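Local atomic coordinates of bifunctional protein PutA (Bdellovibrio bacteriovorus, PDB entry 5UR2), a protein that probably oxidises proline to glutamate in two steps, pairing a flavin-dependent proline dehydrogenase with an NAD-dependent glutamate semialdehyde dehydrogenase. Residues 579-587 with 812-821. Residues are numbered along the deposited sequence; the frame is centred on the assembly and turned at random.
Sequences QVLEVGKPW and AENPKAYMGP
Trp-587 holds CG anti to its carbonyl carbon (chi1 -71°), which carries the indole to Glu-813 and Pro-815, while Val-580, its CG1 anti to the backbone N (chi1 167°), lays that methyl against the Ala-812–Glu-813 peptide. The contact lies within the aldehyde dehydrogenase fold, where the turn joining helices 572-583 and 587-611 packs on the loop between helices 790-806 and 825-841. Trp-587 NE1 donates to Glu-813 O at 3.0 Å; the bond is bent, 140° at the hydrogen, and the donor stands above the carbonyl plane. Pro-815 CB sits over one face of the indole, 3.7 Å from the centroid of the six-membered ring of Trp-587 and nearly on its normal, a CH-pi contact. Pro-815 belongs to a type I turn from Asn-814 to Ala-817, within which Asn-814 OD1 accepts from Lys-816 N to form an Asx turn. Val-580 CG1 lies 3.6 Å from Glu-813 N, and Leu-486 of helix 476-491 also packs on this valine. The Glu-813 carboxylate forms a salt bridge with Lys-490 of the same helix. Gly-584, where the chain leaves helical geometry with positive phi, brings its carbonyl O to 3.4 Å from Ala-812 CB. Beyond it, a water donates to Val-583 O at 2.9 Å and to Pro-821 O at 2.6 Å.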
loop_
_atom_site.group_PDB
_atom_site.type_symbol
_atom_site.label_atom_id
_atom_site.label_comp_id
_atom_site.label_asym_id
_atom_site.label_seq_id
_atom_site.Cartn_x
_atom_site.Cartn_y
_atom_site.Cartn_z
ATOM N N GLN B 579 17.647 31.523 -0.360
ATOM C CA GLN B 579 16.250 31.708 0.010
ATOM C C GLN B 579 16.066 32.939 0.887
ATOM O O GLN B 579 15.056 33.645 0.770
ATOM C CB GLN B 579 15.729 30.464 0.718
ATOM C CG GLN B 579 15.868 29.225 -0.106
ATOM C CD GLN B 579 14.922 28.156 0.366
ATOM O OE1 GLN B 579 14.022 28.434 1.160
ATOM N NE2 GLN B 579 15.123 26.926 -0.099
ATOM N N VAL B 580 17.016 33.210 1.778
ATOM C CA VAL B 580 16.922 34.423 2.589
ATOM C C VAL B 580 16.879 35.657 1.691
ATOM O O VAL B 580 16.026 36.539 1.855
ATOM C CB VAL B 580 18.089 34.494 3.591
ATOM C CG1 VAL B 580 18.193 35.894 4.205
ATOM C CG2 VAL B 580 17.888 33.450 4.670
ATOM N N LEU B 581 17.766 35.717 0.698
ATOM C CA LEU B 581 17.908 36.941 -0.090
ATOM C C LEU B 581 16.866 37.049 -1.206
ATOM O O LEU B 581 16.324 38.135 -1.430
ATOM C CB LEU B 581 19.326 37.030 -0.672
ATOM C CG LEU B 581 20.484 37.201 0.321
ATOM C CD1 LEU B 581 21.811 37.072 -0.377
ATOM C CD2 LEU B 581 20.381 38.584 0.962
ATOM N N GLU B 582 16.570 35.953 -1.921
ATOM C CA GLU B 582 15.671 36.053 -3.068
ATOM C C GLU B 582 14.202 36.029 -2.662
ATOM O O GLU B 582 13.380 36.706 -3.281
ATOM C CB GLU B 582 15.929 34.922 -4.071
ATOM C CG GLU B 582 15.151 35.101 -5.358
ATOM C CD GLU B 582 15.183 33.883 -6.274
ATOM O OE1 GLU B 582 15.455 32.768 -5.799
ATOM O OE2 GLU B 582 14.939 34.037 -7.491
ATOM N N VAL B 583 13.846 35.264 -1.633
ATOM C CA VAL B 583 12.441 35.058 -1.283
ATOM C C VAL B 583 12.051 35.717 0.043
ATOM O O VAL B 583 10.853 35.770 0.357
ATOM C CB VAL B 583 12.102 33.551 -1.263
ATOM C CG1 VAL B 583 10.618 33.318 -1.291
ATOM C CG2 VAL B 583 12.742 32.863 -2.449
ATOM N N GLY B 584 13.005 36.251 0.811
ATOM C CA GLY B 584 12.679 36.844 2.100
ATOM C C GLY B 584 12.396 35.832 3.193
ATOM O O GLY B 584 11.767 36.168 4.202
ATOM N N LYS B 585 12.857 34.601 3.038
ATOM C CA LYS B 585 12.611 33.584 4.052
ATOM C C LYS B 585 13.542 33.808 5.243
ATOM O O LYS B 585 14.764 33.855 5.056
ATOM C CB LYS B 585 12.810 32.202 3.435
ATOM C CG LYS B 585 11.713 31.882 2.404
ATOM C CD LYS B 585 11.497 30.387 2.156
ATOM C CE LYS B 585 10.691 29.713 3.233
ATOM N NZ LYS B 585 10.366 28.311 2.854
ATOM N N PRO B 586 13.018 33.965 6.465
ATOM C CA PRO B 586 13.892 34.059 7.646
ATOM C C PRO B 586 14.760 32.816 7.787
ATOM O O PRO B 586 14.421 31.740 7.283
ATOM C CB PRO B 586 12.906 34.177 8.814
ATOM C CG PRO B 586 11.642 34.727 8.189
ATOM C CD PRO B 586 11.593 34.144 6.804
ATOM N N TRP B 587 15.891 32.979 8.492
ATOM C CA TRP B 587 16.898 31.919 8.627
ATOM C C TRP B 587 16.309 30.530 8.887
ATOM O O TRP B 587 16.616 29.568 8.173
ATOM C CB TRP B 587 17.894 32.239 9.753
ATOM C CG TRP B 587 18.881 33.359 9.521
ATOM C CD1 TRP B 587 18.760 34.413 8.659
ATOM C CD2 TRP B 587 20.144 33.526 10.184
ATOM N NE1 TRP B 587 19.871 35.219 8.747
ATOM C CE2 TRP B 587 20.731 34.697 9.679
ATOM C CE3 TRP B 587 20.834 32.789 11.153
ATOM C CZ2 TRP B 587 21.980 35.152 10.109
ATOM C CZ3 TRP B 587 22.064 33.253 11.589
ATOM C CH2 TRP B 587 22.626 34.415 11.063
ATOM N N ALA B 812 15.022 39.782 6.069
ATOM C CA ALA B 812 15.201 38.367 6.382
ATOM C C ALA B 812 16.652 38.058 6.734
ATOM O O ALA B 812 16.928 37.136 7.508
ATOM C CB ALA B 812 14.714 37.515 5.202
ATOM N N GLU B 813 17.590 38.834 6.193
ATOM C CA GLU B 813 18.996 38.618 6.494
ATOM C C GLU B 813 19.293 38.781 7.976
ATOM O O GLU B 813 20.211 38.141 8.492
ATOM C CB GLU B 813 19.833 39.578 5.658
ATOM C CG GLU B 813 21.309 39.544 5.917
ATOM C CD GLU B 813 22.066 40.505 5.012
ATOM O OE1 GLU B 813 21.416 41.253 4.232
ATOM O OE2 GLU B 813 23.313 40.511 5.097
ATOM N N ASN B 814 18.523 39.610 8.673
ATOM C CA ASN B 814 18.730 39.864 10.102
ATOM C C ASN B 814 18.254 38.671 10.926
ATOM O O ASN B 814 17.067 38.337 10.874
ATOM C CB ASN B 814 17.982 41.141 10.503
ATOM C CG ASN B 814 18.243 41.559 11.955
ATOM O OD1 ASN B 814 18.517 40.728 12.826
ATOM N ND2 ASN B 814 18.154 42.863 12.212
ATOM N N PRO B 815 19.125 38.021 11.709
ATOM C CA PRO B 815 18.694 36.833 12.463
ATOM C C PRO B 815 17.619 37.116 13.504
ATOM O O PRO B 815 17.010 36.163 14.000
ATOM C CB PRO B 815 19.987 36.335 13.127
ATOM C CG PRO B 815 20.840 37.578 13.241
ATOM C CD PRO B 815 20.522 38.390 11.996
ATOM N N LYS B 816 17.369 38.375 13.853
ATOM C CA LYS B 816 16.326 38.706 14.816
ATOM C C LYS B 816 14.939 38.787 14.181
ATOM O O LYS B 816 13.960 39.044 14.889
ATOM C CB LYS B 816 16.661 40.034 15.515
ATOM C CG LYS B 816 16.007 40.235 16.877
ATOM C CD LYS B 816 16.524 39.240 17.912
ATOM C CE LYS B 816 15.787 39.366 19.235
ATOM N NZ LYS B 816 14.376 38.897 19.124
ATOM N N ALA B 817 14.816 38.599 12.872
ATOM C CA ALA B 817 13.508 38.702 12.236
ATOM C C ALA B 817 12.599 37.568 12.709
ATOM O O ALA B 817 12.960 36.393 12.591
ATOM C CB ALA B 817 13.657 38.658 10.718
ATOM N N TYR B 818 11.432 37.910 13.266
ATOM C CA TYR B 818 10.391 36.893 13.370
ATOM C C TYR B 818 9.672 36.759 12.034
ATOM O O TYR B 818 9.546 35.657 11.504
ATOM C CB TYR B 818 9.395 37.215 14.485
ATOM C CG TYR B 818 8.452 36.072 14.796
ATOM C CD1 TYR B 818 7.316 35.831 14.018
ATOM C CD2 TYR B 818 8.701 35.224 15.863
ATOM C CE1 TYR B 818 6.456 34.776 14.311
ATOM C CE2 TYR B 818 7.861 34.175 16.164
ATOM C CZ TYR B 818 6.749 33.941 15.393
ATOM O OH TYR B 818 5.927 32.881 15.730
ATOM N N MET B 819 9.207 37.865 11.466
ATOM C CA MET B 819 8.752 37.870 10.087
ATOM C C MET B 819 9.561 38.874 9.272
ATOM O O MET B 819 10.075 39.871 9.804
ATOM C CB MET B 819 7.245 38.150 9.977
ATOM C CG MET B 819 6.708 39.223 10.867
ATOM S SD MET B 819 4.895 39.333 10.767
ATOM C CE MET B 819 4.686 40.145 9.189
ATOM N N GLY B 820 9.711 38.567 7.981
ATOM C CA GLY B 820 10.289 39.482 7.025
ATOM C C GLY B 820 9.230 40.019 6.087
ATOM O O GLY B 820 8.056 40.108 6.447
ATOM N N PRO B 821 9.610 40.337 4.852
ATOM C CA PRO B 821 8.664 40.933 3.900
ATOM C C PRO B 821 7.834 39.874 3.179
ATOM O O PRO B 821 8.131 38.687 3.223
ATOM C CB PRO B 821 9.590 41.667 2.920
ATOM C CG PRO B 821 10.797 40.715 2.841
ATOM C CD PRO B 821 10.948 40.135 4.263
HETATM O O HOH W 1 8.430 36.989 1.234
#